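Side-chain contacts in telomerase reverse transcriptase (Candida tropicalis MYA-3404, PDB 6ZD1), which probably extends chromosome ends by copying a template in the telomerase RNA into telomeric DNA repeats: residues I619-F624 with T682-F687; K647-I652 with I695-T700. All coordinates share one frame; numbering follows the deposited sequence.

Contact 1 of 2, residues I619-F624 with T682-F687; sequences ILKLTF and TKSLAF
F624 and S684 mark the closest approach of the two backbones, with the CA of F624 6.3 Å from the CA of S684. On one side residues 619-624 are regular helix, part of the long helix 609-637. On the other, the last turn of helix 670-684 gives way to loop: the amide of L685 bonds to the carbonyl of T682 and that of A686 to the carbonyl of K683, each reaching back three residues, not four.

At so short a spacing S684 meets F624 with its methylene, S684 CB lying 3.7 Å from F624 CB and touching the root of the ring as well. The hydroxyl takes no part in that touch. With chi1 at -63°, S684 OG sits beside its own backbone N and bonds to the carbonyl oxygen of T680, one turn back in the same helix. Its nearest neighbour across the gap is the aliphatic part of K621, whose CG is 4.2 Å from S684 OG.

The pair belongs to the C-terminal extension of telomerase reverse transcriptase, the largely helical region corresponding to the thumb of other polymerases. Here F624 fills a junction of three helices: its side chain also packs on F645 and L649 of helix 642-664, and L685 rests on the same F645. Between F624 and L685 the touch is by one branch, L685 CD2, 3.8 Å from F624 CD1 and about as near to CE1; the two side chains meet at a slant.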
ATOM      1  N   ILE A 619      -4.753   8.017   8.472  1.00 52.08           N
ATOM      2  CA  ILE A 619      -3.465   8.108   9.157  1.00 61.08           C
ATOM      3  C   ILE A 619      -3.193   9.543   9.583  1.00 55.66           C
ATOM      4  O   ILE A 619      -2.702   9.794  10.690  1.00 60.56           O
ATOM      5  CB  ILE A 619      -2.322   7.571   8.278  1.00 56.90           C
ATOM      6  CG1 ILE A 619      -2.675   6.201   7.709  1.00 71.14           C
ATOM      7  CG2 ILE A 619      -1.053   7.455   9.100  1.00 55.39           C
ATOM      8  CD1 ILE A 619      -2.833   5.147   8.763  1.00 82.09           C
ATOM      9  N   LEU A 620      -3.505  10.508   8.711  1.00 49.33           N
ATOM     10  CA  LEU A 620      -3.273  11.911   9.041  1.00 67.33           C
ATOM     11  C   LEU A 620      -4.073  12.322  10.272  1.00 66.93           C
ATOM     12  O   LEU A 620      -3.524  12.905  11.214  1.00 63.86           O
ATOM     13  CB  LEU A 620      -3.624  12.800   7.845  1.00 52.37           C
ATOM     14  CG  LEU A 620      -2.651  12.827   6.660  1.00 53.87           C
ATOM     15  CD1 LEU A 620      -3.215  13.659   5.519  1.00 53.23           C
ATOM     16  CD2 LEU A 620      -1.287  13.357   7.080  1.00 55.33           C
ATOM     17  N   LYS A 621      -5.370  11.997  10.297  1.00 57.92           N
ATOM     18  CA  LYS A 621      -6.213  12.419  11.413  1.00 62.52           C
ATOM     19  C   LYS A 621      -5.689  11.880  12.738  1.00 59.09           C
ATOM     20  O   LYS A 621      -5.628  12.612  13.732  1.00 64.97           O
ATOM     21  CB  LYS A 621      -7.659  11.975  11.190  1.00 65.32           C
ATOM     22  CG  LYS A 621      -8.383  12.745  10.096  1.00 70.45           C
ATOM     23  CD  LYS A 621      -9.758  12.151   9.787  1.00 77.45           C
ATOM     24  CE  LYS A 621     -10.800  12.520  10.840  1.00101.50           C
ATOM     25  NZ  LYS A 621     -10.726  11.677  12.069  1.00108.85           N
ATOM     26  N   LEU A 622      -5.282  10.609  12.768  1.00 60.73           N
ATOM     27  CA  LEU A 622      -4.710  10.061  13.993  1.00 67.79           C
ATOM     28  C   LEU A 622      -3.427  10.785  14.373  1.00 66.97           C
ATOM     29  O   LEU A 622      -3.179  11.047  15.557  1.00 73.40           O
ATOM     30  CB  LEU A 622      -4.444   8.569  13.830  1.00 62.53           C
ATOM     31  CG  LEU A 622      -5.706   7.721  13.809  1.00 70.76           C
ATOM     32  CD1 LEU A 622      -5.341   6.265  13.619  1.00 73.89           C
ATOM     33  CD2 LEU A 622      -6.485   7.926  15.098  1.00 72.93           C
ATOM     34  N   THR A 623      -2.613  11.145  13.381  1.00 57.92           N
ATOM     35  CA  THR A 623      -1.371  11.845  13.679  1.00 52.56           C
ATOM     36  C   THR A 623      -1.651  13.226  14.256  1.00 57.91           C
ATOM     37  O   THR A 623      -1.049  13.614  15.264  1.00 60.62           O
ATOM     38  CB  THR A 623      -0.509  11.945  12.422  1.00 58.60           C
ATOM     39  OG1 THR A 623      -0.300  10.635  11.878  1.00 54.86           O
ATOM     40  CG2 THR A 623       0.843  12.565  12.754  1.00 59.21           C
ATOM     41  N   PHE A 624      -2.586  13.968  13.657  1.00 64.91           N
ATOM     42  CA  PHE A 624      -2.883  15.303  14.160  1.00 55.94           C
ATOM     43  C   PHE A 624      -3.693  15.268  15.446  1.00 69.32           C
ATOM     44  O   PHE A 624      -3.584  16.190  16.265  1.00 63.47           O
ATOM     45  CB  PHE A 624      -3.605  16.120  13.094  1.00 54.00           C
ATOM     46  CG  PHE A 624      -2.717  16.532  11.967  1.00 67.72           C
ATOM     47  CD1 PHE A 624      -1.890  17.633  12.093  1.00 78.71           C
ATOM     48  CD2 PHE A 624      -2.685  15.808  10.790  1.00 68.03           C
ATOM     49  CE1 PHE A 624      -1.058  18.011  11.060  1.00 83.10           C
ATOM     50  CE2 PHE A 624      -1.857  16.182   9.753  1.00 71.16           C
ATOM     51  CZ  PHE A 624      -1.041  17.283   9.887  1.00 61.14           C
ATOM     52  N   THR A 682      -5.525  21.165   6.636  1.00 58.55           N
ATOM     53  CA  THR A 682      -6.232  22.384   7.015  1.00 57.20           C
ATOM     54  C   THR A 682      -7.324  22.091   8.034  1.00 64.50           C
ATOM     55  O   THR A 682      -7.418  22.756   9.074  1.00 67.20           O
ATOM     56  CB  THR A 682      -6.842  23.039   5.775  1.00 56.51           C
ATOM     57  OG1 THR A 682      -5.821  23.266   4.798  1.00 54.29           O
ATOM     58  CG2 THR A 682      -7.503  24.357   6.138  1.00 46.53           C
ATOM     59  N   LYS A 683      -8.161  21.090   7.750  1.00 64.81           N
ATOM     60  CA  LYS A 683      -9.244  20.742   8.665  1.00 54.16           C
ATOM     61  C   LYS A 683      -8.697  20.265  10.005  1.00 59.36           C
ATOM     62  O   LYS A 683      -9.147  20.716  11.066  1.00 59.73           O
ATOM     63  CB  LYS A 683     -10.132  19.672   8.023  1.00 50.26           C
ATOM     64  CG  LYS A 683     -11.528  19.553   8.617  1.00 73.55           C
ATOM     65  CD  LYS A 683     -11.584  18.497   9.710  1.00 74.38           C
ATOM     66  CE  LYS A 683     -12.983  18.394  10.297  1.00 80.90           C
ATOM     67  NZ  LYS A 683     -13.445  19.703  10.854  1.00 68.89           N
ATOM     68  N   SER A 684      -7.689  19.391   9.974  1.00 55.19           N
ATOM     69  CA  SER A 684      -7.119  18.823  11.191  1.00 63.89           C
ATOM     70  C   SER A 684      -6.408  19.859  12.052  1.00 64.02           C
ATOM     71  O   SER A 684      -6.084  19.566  13.209  1.00 60.18           O
ATOM     72  CB  SER A 684      -6.136  17.700  10.839  1.00 59.07           C
ATOM     73  OG  SER A 684      -6.786  16.628  10.176  1.00 72.27           O
ATOM     74  N   LEU A 685      -6.117  21.041  11.512  1.00 54.67           N
ATOM     75  CA  LEU A 685      -5.482  22.101  12.279  1.00 65.64           C
ATOM     76  C   LEU A 685      -6.464  23.189  12.697  1.00 69.55           C
ATOM     77  O   LEU A 685      -6.037  24.281  13.084  1.00 69.11           O
ATOM     78  CB  LEU A 685      -4.326  22.711  11.490  1.00 65.23           C
ATOM     79  CG  LEU A 685      -3.133  21.789  11.247  1.00 63.16           C
ATOM     80  CD1 LEU A 685      -2.094  22.504  10.405  1.00 63.06           C
ATOM     81  CD2 LEU A 685      -2.527  21.312  12.565  1.00 63.10           C
ATOM     82  N   ALA A 686      -7.769  22.913  12.634  1.00 57.15           N
ATOM     83  CA  ALA A 686      -8.753  23.907  13.054  1.00 71.80           C
ATOM     84  C   ALA A 686      -8.557  24.314  14.509  1.00 68.95           C
ATOM     85  O   ALA A 686      -8.815  25.469  14.867  1.00 66.25           O
ATOM     86  CB  ALA A 686     -10.171  23.374  12.837  1.00 70.83           C
ATOM     87  N   PHE A 687      -8.101  23.389  15.359  1.00 66.41           N
ATOM     88  CA  PHE A 687      -7.862  23.710  16.763  1.00 61.13           C
ATOM     89  C   PHE A 687      -6.742  24.723  16.951  1.00 66.10           C
ATOM     90  O   PHE A 687      -6.642  25.326  18.024  1.00 76.78           O
ATOM     91  CB  PHE A 687      -7.519  22.441  17.549  1.00 58.46           C
ATOM     92  CG  PHE A 687      -6.125  21.934  17.299  1.00 70.09           C
ATOM     93  CD1 PHE A 687      -5.845  21.163  16.182  1.00 68.10           C
ATOM     94  CD2 PHE A 687      -5.096  22.225  18.183  1.00 69.28           C
ATOM     95  CE1 PHE A 687      -4.565  20.691  15.948  1.00 68.85           C
ATOM     96  CE2 PHE A 687      -3.812  21.759  17.952  1.00 67.16           C
ATOM     97  CZ  PHE A 687      -3.546  20.991  16.835  1.00 66.08           C
TER

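Contact 2 of 2, residues K647-I652 with I695-T700; sequences KFLHVI and IEWLYT
The indole of W697 meets helix 642-664 with the outer rim of its six-membered ring. H650 lies at that rim: its CA is in the indole plane, and W697 CH2 comes to 3.7 Å from the backbone H650 N, a packing contact against the helix surface. L649 approaches the same ring at a slant through its CB, 3.8 Å from W697 CZ3, with the CD1 branch close behind. W697 CZ2 comes to the edge of the H650 imidazole, near its plane, rather than over a face; the two side chains cross at about a right angle.

W697 gets there because its CG is anti to the backbone N (chi1 164°), which sends the indole from the short helix 692-699 across to its neighbour. The position of H650 on its helix sets its CB 3.7 Å from W697 CZ2. A similar first torsion (-175°) then places the imidazole, with H650 CD2 4.1 Å from W697 CZ2.

This is helix-to-helix packing within the C-terminal extension, the thumb-like helical part of telomerase reverse transcriptase, where the last helix of the chain lies against helix 642-664. L649 is buried here. At the other end of the indole, W697 NE1 makes a weak hydrogen bond to E391 OE2. The next residue, L698, packs on K678, I681 and T682 of helix 670-684.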
ATOM      1  N   LYS A 647       8.561  21.863   8.443  1.00 46.30           N
ATOM      2  CA  LYS A 647       9.475  20.811   8.016  1.00 59.74           C
ATOM      3  C   LYS A 647       8.879  19.444   8.312  1.00 55.58           C
ATOM      4  O   LYS A 647       8.965  18.529   7.485  1.00 51.57           O
ATOM      5  CB  LYS A 647      10.831  20.981   8.700  1.00 58.66           C
ATOM      6  CG  LYS A 647      11.619  22.172   8.180  1.00 68.73           C
ATOM      7  CD  LYS A 647      12.604  22.692   9.212  1.00 85.25           C
ATOM      8  CE  LYS A 647      13.244  23.985   8.738  1.00 82.49           C
ATOM      9  NZ  LYS A 647      13.968  24.682   9.833  1.00 75.07           N
ATOM     10  N   PHE A 648       8.241  19.299   9.477  1.00 55.46           N
ATOM     11  CA  PHE A 648       7.532  18.061   9.785  1.00 47.45           C
ATOM     12  C   PHE A 648       6.425  17.803   8.772  1.00 46.98           C
ATOM     13  O   PHE A 648       6.296  16.689   8.249  1.00 50.55           O
ATOM     14  CB  PHE A 648       6.968  18.119  11.208  1.00 57.16           C
ATOM     15  CG  PHE A 648       6.018  16.998  11.539  1.00 46.16           C
ATOM     16  CD1 PHE A 648       6.497  15.753  11.920  1.00 53.57           C
ATOM     17  CD2 PHE A 648       4.645  17.198  11.489  1.00 42.59           C
ATOM     18  CE1 PHE A 648       5.623  14.724  12.238  1.00 51.22           C
ATOM     19  CE2 PHE A 648       3.764  16.172  11.803  1.00 46.53           C
ATOM     20  CZ  PHE A 648       4.257  14.933  12.177  1.00 43.31           C
ATOM     21  N   LEU A 649       5.621  18.824   8.463  1.00 45.11           N
ATOM     22  CA  LEU A 649       4.595  18.645   7.438  1.00 46.07           C
ATOM     23  C   LEU A 649       5.222  18.299   6.094  1.00 49.45           C
ATOM     24  O   LEU A 649       4.761  17.382   5.404  1.00 50.26           O
ATOM     25  CB  LEU A 649       3.732  19.900   7.315  1.00 47.78           C
ATOM     26  CG  LEU A 649       2.828  20.249   8.500  1.00 51.09           C
ATOM     27  CD1 LEU A 649       2.109  21.550   8.222  1.00 43.95           C
ATOM     28  CD2 LEU A 649       1.832  19.138   8.780  1.00 47.84           C
ATOM     29  N   HIS A 650       6.302  18.995   5.726  1.00 43.74           N
ATOM     30  CA  HIS A 650       6.941  18.733   4.441  1.00 54.26           C
ATOM     31  C   HIS A 650       7.481  17.310   4.375  1.00 57.82           C
ATOM     32  O   HIS A 650       7.352  16.641   3.345  1.00 52.75           O
ATOM     33  CB  HIS A 650       8.055  19.745   4.181  1.00 57.78           C
ATOM     34  CG  HIS A 650       8.677  19.615   2.823  1.00 64.54           C
ATOM     35  ND1 HIS A 650       9.679  18.710   2.546  1.00 77.55           N
ATOM     36  CD2 HIS A 650       8.433  20.271   1.664  1.00 69.74           C
ATOM     37  CE1 HIS A 650      10.028  18.816   1.277  1.00 78.24           C
ATOM     38  NE2 HIS A 650       9.286  19.756   0.718  1.00 74.06           N
ATOM     39  N   VAL A 651       8.098  16.829   5.457  1.00 49.30           N
ATOM     40  CA  VAL A 651       8.551  15.439   5.487  1.00 56.02           C
ATOM     41  C   VAL A 651       7.364  14.483   5.380  1.00 59.60           C
ATOM     42  O   VAL A 651       7.415  13.491   4.641  1.00 58.89           O
ATOM     43  CB  VAL A 651       9.386  15.175   6.752  1.00 56.77           C
ATOM     44  CG1 VAL A 651       9.604  13.689   6.936  1.00 68.40           C
ATOM     45  CG2 VAL A 651      10.731  15.897   6.667  1.00 44.72           C
ATOM     46  N   ILE A 652       6.273  14.768   6.101  1.00 46.25           N
ATOM     47  CA  ILE A 652       5.106  13.886   6.080  1.00 53.74           C
ATOM     48  C   ILE A 652       4.474  13.853   4.693  1.00 55.46           C
ATOM     49  O   ILE A 652       4.063  12.790   4.209  1.00 44.73           O
ATOM     50  CB  ILE A 652       4.083  14.318   7.151  1.00 52.69           C
ATOM     51  CG1 ILE A 652       4.537  13.873   8.543  1.00 45.32           C
ATOM     52  CG2 ILE A 652       2.698  13.764   6.835  1.00 45.71           C
ATOM     53  CD1 ILE A 652       4.777  12.384   8.663  1.00 51.09           C
ATOM     54  N   ILE A 695      -0.615  27.468   6.894  1.00 47.37           N
ATOM     55  CA  ILE A 695      -1.543  27.043   5.853  1.00 51.57           C
ATOM     56  C   ILE A 695      -1.182  27.703   4.527  1.00 45.14           C
ATOM     57  O   ILE A 695      -1.235  27.068   3.467  1.00 45.35           O
ATOM     58  CB  ILE A 695      -3.003  27.333   6.270  1.00 48.48           C
ATOM     59  CG1 ILE A 695      -3.603  26.170   7.069  1.00 51.65           C
ATOM     60  CG2 ILE A 695      -3.886  27.488   5.055  1.00 44.80           C
ATOM     61  CD1 ILE A 695      -2.857  25.787   8.320  1.00 67.77           C
ATOM     62  N   GLU A 696      -0.760  28.968   4.566  1.00 55.38           N
ATOM     63  CA  GLU A 696      -0.346  29.636   3.336  1.00 60.11           C
ATOM     64  C   GLU A 696       0.842  28.926   2.695  1.00 58.48           C
ATOM     65  O   GLU A 696       0.899  28.777   1.468  1.00 65.54           O
ATOM     66  CB  GLU A 696      -0.005  31.097   3.617  1.00 52.84           C
ATOM     67  CG  GLU A 696       0.440  31.860   2.388  1.00 78.83           C
ATOM     68  CD  GLU A 696       0.929  33.249   2.719  1.00 95.21           C
ATOM     69  OE1 GLU A 696       1.116  33.537   3.920  1.00 87.29           O
ATOM     70  OE2 GLU A 696       1.121  34.052   1.780  1.00 96.22           O
ATOM     71  N   TRP A 697       1.797  28.471   3.512  1.00 51.09           N
ATOM     72  CA  TRP A 697       2.897  27.671   2.985  1.00 51.32           C
ATOM     73  C   TRP A 697       2.389  26.349   2.434  1.00 54.82           C
ATOM     74  O   TRP A 697       2.867  25.872   1.400  1.00 60.85           O
ATOM     75  CB  TRP A 697       3.941  27.417   4.070  1.00 48.63           C
ATOM     76  CG  TRP A 697       4.879  26.298   3.723  1.00 58.08           C
ATOM     77  CD1 TRP A 697       6.036  26.398   3.014  1.00 63.40           C
ATOM     78  CD2 TRP A 697       4.737  24.909   4.065  1.00 55.77           C
ATOM     79  NE1 TRP A 697       6.628  25.162   2.892  1.00 65.49           N
ATOM     80  CE2 TRP A 697       5.851  24.232   3.531  1.00 63.36           C
ATOM     81  CE3 TRP A 697       3.780  24.176   4.773  1.00 59.99           C
ATOM     82  CZ2 TRP A 697       6.033  22.860   3.681  1.00 65.36           C
ATOM     83  CZ3 TRP A 697       3.965  22.810   4.923  1.00 58.47           C
ATOM     84  CH2 TRP A 697       5.082  22.168   4.379  1.00 55.73           C
ATOM     85  N   LEU A 698       1.421  25.740   3.121  1.00 48.52           N
ATOM     86  CA  LEU A 698       0.890  24.457   2.678  1.00 52.73           C
ATOM     87  C   LEU A 698       0.273  24.573   1.293  1.00 47.11           C
ATOM     88  O   LEU A 698       0.489  23.711   0.433  1.00 59.75           O
ATOM     89  CB  LEU A 698      -0.138  23.955   3.689  1.00 51.67           C
ATOM     90  CG  LEU A 698      -0.894  22.670   3.377  1.00 47.70           C
ATOM     91  CD1 LEU A 698       0.018  21.475   3.567  1.00 50.57           C
ATOM     92  CD2 LEU A 698      -2.130  22.562   4.253  1.00 49.33           C
ATOM     93  N   TYR A 699      -0.456  25.658   1.040  1.00 52.84           N
ATOM     94  CA  TYR A 699      -1.176  25.793  -0.217  1.00 54.27           C
ATOM     95  C   TYR A 699      -0.262  26.088  -1.395  1.00 61.56           C
ATOM     96  O   TYR A 699      -0.699  25.944  -2.542  1.00 67.83           O
ATOM     97  CB  TYR A 699      -2.230  26.897  -0.106  1.00 51.97           C
ATOM     98  CG  TYR A 699      -3.407  26.536   0.769  1.00 62.97           C
ATOM     99  CD1 TYR A 699      -3.537  25.258   1.296  1.00 56.54           C
ATOM    100  CD2 TYR A 699      -4.395  27.471   1.063  1.00 60.96           C
ATOM    101  CE1 TYR A 699      -4.609  24.920   2.092  1.00 53.06           C
ATOM    102  CE2 TYR A 699      -5.477  27.138   1.861  1.00 54.07           C
ATOM    103  CZ  TYR A 699      -5.576  25.860   2.373  1.00 63.74           C
ATOM    104  OH  TYR A 699      -6.645  25.513   3.170  1.00 58.68           O
ATOM    105  N   THR A 700       0.993  26.458  -1.153  1.00 58.75           N
ATOM    106  CA  THR A 700       1.904  26.779  -2.242  1.00 62.92           C
ATOM    107  C   THR A 700       2.686  25.567  -2.732  1.00 70.34           C
ATOM    108  O   THR A 700       3.510  25.705  -3.642  1.00 77.06           O
ATOM    109  CB  THR A 700       2.880  27.881  -1.811  1.00 63.91           C
ATOM    110  OG1 THR A 700       3.468  28.474  -2.973  1.00 97.45           O
ATOM    111  CG2 THR A 700       3.994  27.310  -0.953  1.00 60.36           C
TER

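How the contacts relate
Contacts 1 and 2 lie on the same side of the molecule, their centres about 13 Å apart, in the helical C-terminal region. Their segments alternate along the chain: 619-624, 647-652, 682-687, then 695-700, on four helices that succeed one another. Each contact therefore joins a helix to the next but one, and the two interlock. They also touch directly: F624 CZ packs 3.6 Å from L649 CD2, L685 CD1 reaches I695 CD1, and T682 OG1 is 2.9 Å from Y699 OH, probably a hydrogen bond. The result is one continuous bundle, in which helices 670-684 and 692-699 close onto the two longer helices before them.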